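PDB 4OC8: restriction endonuclease AspBHI from Azoarcus sp., which is a DNA modification-dependent restriction endonuclease, probably reading modified DNA with its N-terminal half and cutting with a C-terminal nuclease domain of the PD-(D/E)XK superfamily. Local coordinates for residues A31-V35 with G131-R135; L104-F108 with Y168-F172; P265-D271 with G283-R288. Residue numbers count along the deposited sequence, not the author numbering.

After its first strands, the chain forms 31-35, which leads by a short turn into helix 34-37, and then the helix that carries 104-108. Contact 1 closes when 131-135 returns to 31-35, and contact 2 closes when 168-172 reaches 104-108; their segments alternate, so the two loops cross. Both reach one mixed sheet, in which strands 133-142 and 163-174 are neighbours, although the centres of the two contacts lie about 24 Å apart. Contact 3 follows in series as a short loop, pairing strands 269-271 and 284-289 of the nuclease sheet, its centre about 46 Å from that of contact 1 and about 33 Å from that of contact 2. Contacts 2 and 3 both touch the third subunit.

Contact 1 of 3, residues A31-V35 with G131-R135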
loop_
_atom_site.group_PDB
_atom_site.type_symbol
_atom_site.label_atom_id
_atom_site.label_comp_id
_atom_site.label_asym_id
_atom_site.label_seq_id
_atom_site.Cartn_x
_atom_site.Cartn_y
_atom_site.Cartn_z
ATOM N N ALA A 31 -31.556 -28.593 15.326
ATOM C CA ALA A 31 -31.290 -29.048 13.970
ATOM C C ALA A 31 -30.336 -28.095 13.260
ATOM O O ALA A 31 -30.574 -26.890 13.206
ATOM C CB ALA A 31 -32.588 -29.172 13.195
ATOM N N ASP A 32 -29.251 -28.645 12.724
ATOM C CA ASP A 32 -28.291 -27.868 11.953
ATOM C C ASP A 32 -28.865 -27.606 10.560
ATOM O O ASP A 32 -29.256 -28.543 9.862
ATOM C CB ASP A 32 -26.962 -28.622 11.862
ATOM C CG ASP A 32 -25.875 -27.822 11.171
ATOM O OD1 ASP A 32 -25.150 -27.074 11.860
ATOM O OD2 ASP A 32 -25.736 -27.951 9.937
ATOM N N PRO A 33 -28.924 -26.327 10.153
ATOM C CA PRO A 33 -29.567 -25.924 8.895
ATOM C C PRO A 33 -28.790 -26.362 7.651
ATOM O O PRO A 33 -29.377 -26.494 6.575
ATOM C CB PRO A 33 -29.591 -24.398 8.998
ATOM C CG PRO A 33 -28.436 -24.072 9.864
ATOM C CD PRO A 33 -28.349 -25.179 10.871
ATOM N N LEU A 34 -27.490 -26.594 7.803
ATOM C CA LEU A 34 -26.666 -27.033 6.684
ATOM C C LEU A 34 -26.992 -28.457 6.237
ATOM O O LEU A 34 -26.591 -28.873 5.155
ATOM C CB LEU A 34 -25.174 -26.910 7.013
ATOM C CG LEU A 34 -24.660 -25.495 7.290
ATOM C CD1 LEU A 34 -23.139 -25.463 7.341
ATOM C CD2 LEU A 34 -25.183 -24.523 6.248
ATOM N N VAL A 35 -27.711 -29.207 7.064
ATOM C CA VAL A 35 -28.109 -30.559 6.667
ATOM C C VAL A 35 -29.207 -30.551 5.595
ATOM O O VAL A 35 -29.032 -31.155 4.538
ATOM C CB VAL A 35 -28.507 -31.448 7.869
ATOM C CG1 VAL A 35 -28.487 -32.914 7.469
ATOM C CG2 VAL A 35 -27.571 -31.192 9.029
ATOM N N GLY A 131 -27.917 -19.273 18.797
ATOM C CA GLY A 131 -28.187 -20.693 18.715
ATOM C C GLY A 131 -27.276 -21.242 17.636
ATOM O O GLY A 131 -26.065 -21.036 17.686
ATOM N N ARG A 132 -27.850 -21.918 16.647
ATOM C CA ARG A 132 -27.065 -22.413 15.524
ATOM C C ARG A 132 -27.572 -21.835 14.200
ATOM O O ARG A 132 -28.528 -22.342 13.613
ATOM C CB ARG A 132 -27.091 -23.941 15.489
ATOM C CG ARG A 132 -25.990 -24.572 14.659
ATOM C CD ARG A 132 -26.032 -26.087 14.779
ATOM N NE ARG A 132 -24.861 -26.727 14.183
ATOM C CZ ARG A 132 -23.729 -26.968 14.837
ATOM N NH1 ARG A 132 -23.610 -26.617 16.110
ATOM N NH2 ARG A 132 -22.713 -27.559 14.219
ATOM N N THR A 133 -26.936 -20.760 13.742
ATOM C CA THR A 133 -27.309 -20.119 12.484
ATOM C C THR A 133 -26.074 -19.787 11.657
ATOM O O THR A 133 -24.991 -19.564 12.202
ATOM C CB THR A 133 -28.073 -18.808 12.715
ATOM O OG1 THR A 133 -27.172 -17.816 13.215
ATOM C CG2 THR A 133 -29.199 -19.003 13.704
ATOM N N PHE A 134 -26.241 -19.740 10.339
ATOM C CA PHE A 134 -25.119 -19.478 9.448
ATOM C C PHE A 134 -25.479 -18.491 8.350
ATOM O O PHE A 134 -26.517 -18.610 7.718
ATOM C CB PHE A 134 -24.632 -20.778 8.812
ATOM C CG PHE A 134 -24.208 -21.816 9.805
ATOM C CD1 PHE A 134 -25.129 -22.695 10.345
ATOM C CD2 PHE A 134 -22.884 -21.918 10.194
ATOM C CE1 PHE A 134 -24.740 -23.653 11.258
ATOM C CE2 PHE A 134 -22.489 -22.878 11.103
ATOM C CZ PHE A 134 -23.419 -23.746 11.637
ATOM N N ARG A 135 -24.607 -17.517 8.128
ATOM C CA ARG A 135 -24.725 -16.620 6.992
ATOM C C ARG A 135 -23.856 -17.139 5.846
ATOM O O ARG A 135 -22.640 -17.297 5.997
ATOM C CB ARG A 135 -24.302 -15.203 7.383
ATOM C CG ARG A 135 -24.436 -14.182 6.270
ATOM C CD ARG A 135 -23.964 -12.815 6.726
ATOM N NE ARG A 135 -24.740 -12.334 7.863
ATOM C CZ ARG A 135 -25.755 -11.483 7.769
ATOM N NH1 ARG A 135 -26.114 -11.006 6.586
ATOM N NH2 ARG A 135 -26.406 -11.101 8.859
#
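G131 opens the second segment with a positive phi of 64°, a conformation glycine adopts at little cost, and the chain then passes into strand 133-142. R132 follows, extended enough for its NE to reach D32 OD1 at 2.4 Å, a very short, nearly linear hydrogen bond within a salt bridge. A carboxylate suits position 32 because it has several duties: OD2 accepts a weak capping bond from L34 N (3.1 Å) ahead of helix 34-37 and also pairs with R47. T133 turns its side chain away from 31-35, as alternation along a strand requires, and touches A21 and E128 instead. F134 points back and supplies the apolar half of the contact. L34 lies over one face of its ring, CG to CD1 4.2 Å, while P33 meets the ring edge, P33 CG to F134 CD1 3.6 Å; the rigid proline also shapes the turn into the helix. F125 and R47 complete the surroundings of the phenylalanine. R135 lies out of reach of 31-35; its guanidinium pairs with E128. Together these residues seat a weakly capped turn into a short helix against the first residues of a sheet strand, within the AspBHI N-terminal domain of the PUA clan.

Contact 2 of 3, residues L104-F108 with Y168-F172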
loop_
_atom_site.group_PDB
_atom_site.type_symbol
_atom_site.label_atom_id
_atom_site.label_comp_id
_atom_site.label_asym_id
_atom_site.label_seq_id
_atom_site.Cartn_x
_atom_site.Cartn_y
_atom_site.Cartn_z
ATOM N N LEU A 104 -7.137 -29.747 2.506
ATOM C CA LEU A 104 -6.624 -28.491 1.960
ATOM C C LEU A 104 -5.446 -28.750 1.026
ATOM O O LEU A 104 -5.357 -28.197 -0.082
ATOM C CB LEU A 104 -6.209 -27.550 3.090
ATOM C CG LEU A 104 -7.355 -26.914 3.877
ATOM C CD1 LEU A 104 -6.830 -26.074 5.032
ATOM C CD2 LEU A 104 -8.225 -26.071 2.959
ATOM N N ARG A 105 -4.555 -29.619 1.481
ATOM C CA ARG A 105 -3.355 -29.937 0.743
ATOM C C ARG A 105 -3.732 -30.537 -0.592
ATOM O O ARG A 105 -3.179 -30.172 -1.620
ATOM C CB ARG A 105 -2.500 -30.928 1.525
ATOM C CG ARG A 105 -1.321 -31.425 0.737
ATOM C CD ARG A 105 -0.773 -32.704 1.299
ATOM N NE ARG A 105 0.446 -33.089 0.600
ATOM C CZ ARG A 105 1.187 -34.143 0.925
ATOM N NH1 ARG A 105 0.824 -34.918 1.943
ATOM N NH2 ARG A 105 2.287 -34.422 0.236
ATOM N N GLN A 106 -4.690 -31.454 -0.567
ATOM C CA GLN A 106 -5.092 -32.168 -1.772
ATOM C C GLN A 106 -5.772 -31.231 -2.772
ATOM O O GLN A 106 -5.481 -31.267 -3.962
ATOM C CB GLN A 106 -6.006 -33.343 -1.410
ATOM C CG GLN A 106 -6.167 -34.370 -2.516
ATOM C CD GLN A 106 -4.836 -34.867 -3.066
ATOM O OE1 GLN A 106 -4.471 -34.572 -4.208
ATOM N NE2 GLN A 106 -4.108 -35.632 -2.256
ATOM N N ILE A 107 -6.669 -30.390 -2.271
ATOM C CA ILE A 107 -7.356 -29.394 -3.085
ATOM C C ILE A 107 -6.383 -28.426 -3.762
ATOM O O ILE A 107 -6.460 -28.201 -4.975
ATOM C CB ILE A 107 -8.351 -28.595 -2.233
ATOM C CG1 ILE A 107 -9.514 -29.488 -1.808
ATOM C CG2 ILE A 107 -8.871 -27.395 -2.991
ATOM C CD1 ILE A 107 -10.510 -28.782 -0.924
ATOM N N PHE A 108 -5.464 -27.853 -2.989
ATOM C CA PHE A 108 -4.487 -26.942 -3.588
ATOM C C PHE A 108 -3.527 -27.664 -4.532
ATOM O O PHE A 108 -3.063 -27.091 -5.525
ATOM C CB PHE A 108 -3.759 -26.122 -2.517
ATOM C CG PHE A 108 -4.589 -24.998 -1.975
ATOM C CD1 PHE A 108 -5.468 -25.211 -0.925
ATOM C CD2 PHE A 108 -4.526 -23.737 -2.547
ATOM C CE1 PHE A 108 -6.256 -24.183 -0.442
ATOM C CE2 PHE A 108 -5.309 -22.706 -2.068
ATOM C CZ PHE A 108 -6.176 -22.929 -1.015
ATOM N N TYR A 168 -1.995 -24.736 8.739
ATOM C CA TYR A 168 -2.194 -24.162 7.414
ATOM C C TYR A 168 -2.928 -22.836 7.456
ATOM O O TYR A 168 -3.878 -22.656 8.221
ATOM C CB TYR A 168 -2.976 -25.132 6.531
ATOM C CG TYR A 168 -2.119 -26.062 5.701
ATOM C CD1 TYR A 168 -0.939 -25.619 5.118
ATOM C CD2 TYR A 168 -2.494 -27.386 5.499
ATOM C CE1 TYR A 168 -0.160 -26.465 4.355
ATOM C CE2 TYR A 168 -1.719 -28.241 4.741
ATOM C CZ TYR A 168 -0.556 -27.776 4.168
ATOM O OH TYR A 168 0.215 -28.626 3.406
ATOM N N LYS A 169 -2.465 -21.905 6.635
ATOM C CA LYS A 169 -3.240 -20.730 6.289
ATOM C C LYS A 169 -3.546 -20.838 4.805
ATOM O O LYS A 169 -2.630 -20.878 3.967
ATOM C CB LYS A 169 -2.483 -19.433 6.578
ATOM C CG LYS A 169 -3.353 -18.196 6.386
ATOM C CD LYS A 169 -2.563 -16.899 6.455
ATOM C CE LYS A 169 -1.673 -16.739 5.240
ATOM N NZ LYS A 169 -1.150 -15.358 5.138
ATOM N N ALA A 170 -4.835 -20.913 4.496
ATOM C CA ALA A 170 -5.312 -21.103 3.132
ATOM C C ALA A 170 -6.037 -19.862 2.642
ATOM O O ALA A 170 -6.837 -19.265 3.373
ATOM C CB ALA A 170 -6.237 -22.300 3.071
ATOM N N VAL A 171 -5.752 -19.476 1.401
ATOM C CA VAL A 171 -6.427 -18.343 0.776
ATOM C C VAL A 171 -7.421 -18.817 -0.282
ATOM O O VAL A 171 -7.068 -19.565 -1.195
ATOM C CB VAL A 171 -5.423 -17.350 0.145
ATOM C CG1 VAL A 171 -6.157 -16.188 -0.498
ATOM C CG2 VAL A 171 -4.449 -16.842 1.191
ATOM N N PHE A 172 -8.670 -18.392 -0.137
ATOM C CA PHE A 172 -9.702 -18.670 -1.128
ATOM C C PHE A 172 -10.237 -17.351 -1.666
ATOM O O PHE A 172 -10.025 -16.299 -1.065
ATOM C CB PHE A 172 -10.848 -19.482 -0.513
ATOM C CG PHE A 172 -10.442 -20.852 -0.053
ATOM C CD1 PHE A 172 -10.565 -21.947 -0.893
ATOM C CD2 PHE A 172 -9.938 -21.047 1.222
ATOM C CE1 PHE A 172 -10.189 -23.216 -0.468
ATOM C CE2 PHE A 172 -9.560 -22.310 1.650
ATOM C CZ PHE A 172 -9.684 -23.395 0.802
#
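Helix 104-108 lies across strand 168-172 with the axes of these short segments 10.6 Å apart at an angle of 41°, a distance set by the side chains between them. L104, in the common m,t rotamer, directs its branched end at the strand: CD1 lies 4.2 Å from Y168 CB, and CD2 lies 4.3 Å from A170 CB and 3.7 Å from F172 CZ. The small A170 suits the middle of the strand, where a larger side chain would compete with the leucine and phenylalanine of the helix. One turn on, F108 (chi1 -77°, chi2 86°) extends its ring so that CE1 approaches A170 CB at 4.0 Å and CZ comes 3.5 Å from V171 O near the ring plane. This is helix-on-sheet packing in the N-terminal domain, with helix 100-113 covering strand 163-174; L153 and P142, from neighbouring strands, also touch F108. F172 starts sideways from its CA, but chi1 of -64° brings its ring back toward the helix, where the edge of F108 meets its face in an offset edge-to-face pair, centroids 5.4 Å apart and planes at 61°. Y168 has the least regular conformation, with chi1 at -92° between wells. Its ring passes beside the helix, OH lies 4.0 Å from R105 CB, and the hydroxyl is hydrogen-bonded to H94 and to W157 of the third subunit. R105, all trans, carries its charged end away from the strand, and its NH1 bonds to Q102.

Contact 3 of 3, residues P265-D271 with G283-R288; sequences PDVARLD and GIGRLR
Build 269-271 and 284-288 as extended antiparallel strands (phi -75 to -137°, psi 98 to 161°), axes 4.7 Å apart at 167°. R269-R286 and D271-I284 are hydrogen-bonded pairs; L270-G285 between them is non-hydrogen-bonded. Backbone needs are reciprocal: R269 N to R286 O, R286 N to R269 O, D271 N to I284 O and I284 N to D271 O, all 2.9 Å. G285 CA makes a CA-H...O contact with R269 O (3.0 Å); glycine suits because a CB would crowd R269 O and L270 CD2. A268 O accepts from R261 NE, and D271 OD1 weakly from T273 N. Before the strand, D266 (chi1 -144°) replaces a backbone acceptor: its OD2, less surely placed, accepts from R288 N at 2.6 Å and bridges R269 NH2 at 3.2 Å, R269 curling back (chi1 -106°, chi2 67°, chi3 72°). D266 OD1 pairs weakly with R288 NH2 (3.4 Å), which also bridges D74 of the third subunit. This pairing attaches strand 269-271 at one edge of the chain's five-stranded mixed sheet, as in a PD-(D/E)XK nuclease core.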
loop_
_atom_site.group_PDB
_atom_site.type_symbol
_atom_site.label_atom_id
_atom_site.label_comp_id
_atom_site.label_asym_id
_atom_site.label_seq_id
_atom_site.Cartn_x
_atom_site.Cartn_y
_atom_site.Cartn_z
ATOM N N PRO A 265 1.780 -1.169 4.381
ATOM C CA PRO A 265 2.241 -2.142 3.392
ATOM C C PRO A 265 3.724 -2.075 2.990
ATOM O O PRO A 265 4.128 -2.700 2.007
ATOM C CB PRO A 265 1.361 -1.848 2.179
ATOM C CG PRO A 265 0.366 -0.832 2.584
ATOM C CD PRO A 265 0.882 -0.170 3.791
ATOM N N ASP A 266 4.524 -1.355 3.756
ATOM C CA ASP A 266 5.953 -1.286 3.522
ATOM C C ASP A 266 6.564 -1.707 4.837
ATOM O O ASP A 266 6.039 -2.568 5.537
ATOM C CB ASP A 266 6.335 0.179 3.251
ATOM C CG ASP A 266 7.444 0.344 2.208
ATOM O OD1 ASP A 266 8.224 -0.608 1.988
ATOM O OD2 ASP A 266 7.541 1.447 1.637
ATOM N N VAL A 267 7.701 -1.110 5.146
ATOM C CA VAL A 267 8.059 -0.829 6.510
ATOM C C VAL A 267 8.180 0.692 6.311
ATOM O O VAL A 267 9.040 1.143 5.551
ATOM C CB VAL A 267 9.405 -1.482 6.888
ATOM C CG1 VAL A 267 9.593 -1.577 8.385
ATOM C CG2 VAL A 267 9.472 -2.869 6.275
ATOM N N ALA A 268 7.302 1.488 6.918
ATOM C CA ALA A 268 7.314 2.913 6.628
ATOM C C ALA A 268 8.648 3.491 7.095
ATOM O O ALA A 268 9.170 3.112 8.151
ATOM C CB ALA A 268 6.138 3.623 7.305
ATOM N N ARG A 269 9.207 4.399 6.302
ATOM C CA ARG A 269 10.351 5.176 6.761
ATOM C C ARG A 269 9.842 6.208 7.747
ATOM O O ARG A 269 8.784 6.787 7.533
ATOM C CB ARG A 269 11.048 5.883 5.603
ATOM C CG ARG A 269 12.373 5.263 5.218
ATOM C CD ARG A 269 12.176 3.884 4.621
ATOM N NE ARG A 269 11.602 3.939 3.280
ATOM C CZ ARG A 269 10.437 3.399 2.937
ATOM N NH1 ARG A 269 9.706 2.756 3.838
ATOM N NH2 ARG A 269 10.006 3.499 1.687
ATOM N N LEU A 270 10.582 6.448 8.822
ATOM C CA LEU A 270 10.079 7.325 9.875
ATOM C C LEU A 270 11.033 8.454 10.268
ATOM O O LEU A 270 12.198 8.225 10.595
ATOM C CB LEU A 270 9.676 6.505 11.105
ATOM C CG LEU A 270 8.539 5.506 10.878
ATOM C CD1 LEU A 270 8.287 4.685 12.129
ATOM C CD2 LEU A 270 7.267 6.218 10.433
ATOM N N ASP A 271 10.523 9.679 10.209
ATOM C CA ASP A 271 11.207 10.832 10.769
ATOM C C ASP A 271 10.297 11.405 11.849
ATOM O O ASP A 271 9.354 12.142 11.555
ATOM C CB ASP A 271 11.491 11.881 9.694
ATOM C CG ASP A 271 12.417 12.980 10.178
ATOM O OD1 ASP A 271 12.644 13.084 11.404
ATOM O OD2 ASP A 271 12.918 13.746 9.326
ATOM N N GLY A 283 5.769 14.579 13.099
ATOM C CA GLY A 283 6.239 13.283 12.643
ATOM C C GLY A 283 5.777 12.959 11.238
ATOM O O GLY A 283 4.598 13.089 10.928
ATOM N N ILE A 284 6.703 12.544 10.379
ATOM C CA ILE A 284 6.334 12.156 9.022
ATOM C C ILE A 284 6.878 10.791 8.642
ATOM O O ILE A 284 7.824 10.289 9.250
ATOM C CB ILE A 284 6.789 13.178 7.954
ATOM C CG1 ILE A 284 8.313 13.234 7.870
ATOM C CG2 ILE A 284 6.179 14.546 8.211
ATOM C CD1 ILE A 284 8.818 14.074 6.727
ATOM N N GLY A 285 6.269 10.205 7.617
ATOM C CA GLY A 285 6.634 8.887 7.141
ATOM C C GLY A 285 6.702 8.796 5.630
ATOM O O GLY A 285 6.096 9.602 4.916
ATOM N N ARG A 286 7.457 7.816 5.144
ATOM C CA ARG A 286 7.539 7.546 3.713
ATOM C C ARG A 286 7.086 6.107 3.419
ATOM O O ARG A 286 7.497 5.155 4.087
ATOM C CB ARG A 286 8.962 7.799 3.198
ATOM C CG ARG A 286 9.059 8.090 1.705
ATOM C CD ARG A 286 8.624 9.512 1.361
ATOM N NE ARG A 286 9.558 10.523 1.853
ATOM C CZ ARG A 286 9.454 11.824 1.593
ATOM N NH1 ARG A 286 8.457 12.274 0.841
ATOM N NH2 ARG A 286 10.346 12.677 2.083
ATOM N N LEU A 287 6.227 5.963 2.417
ATOM C CA LEU A 287 5.627 4.677 2.077
ATOM C C LEU A 287 5.829 4.361 0.600
ATOM O O LEU A 287 5.696 5.232 -0.251
ATOM C CB LEU A 287 4.130 4.710 2.387
ATOM C CG LEU A 287 3.287 3.499 1.998
ATOM C CD1 LEU A 287 3.633 2.322 2.879
ATOM C CD2 LEU A 287 1.806 3.829 2.095
ATOM N N ARG A 288 6.146 3.111 0.294
ATOM C CA ARG A 288 6.325 2.702 -1.094
ATOM C C ARG A 288 5.082 1.967 -1.566
ATOM O O ARG A 288 4.542 1.125 -0.858
ATOM C CB ARG A 288 7.554 1.804 -1.225
ATOM C CG ARG A 288 8.111 1.645 -2.602
ATOM C CD ARG A 288 9.540 1.119 -2.520
ATOM N NE ARG A 288 9.675 0.139 -1.446
ATOM C CZ ARG A 288 10.801 -0.500 -1.144
ATOM N NH1 ARG A 288 11.909 -0.274 -1.836
ATOM N NH2 ARG A 288 10.812 -1.373 -0.148
#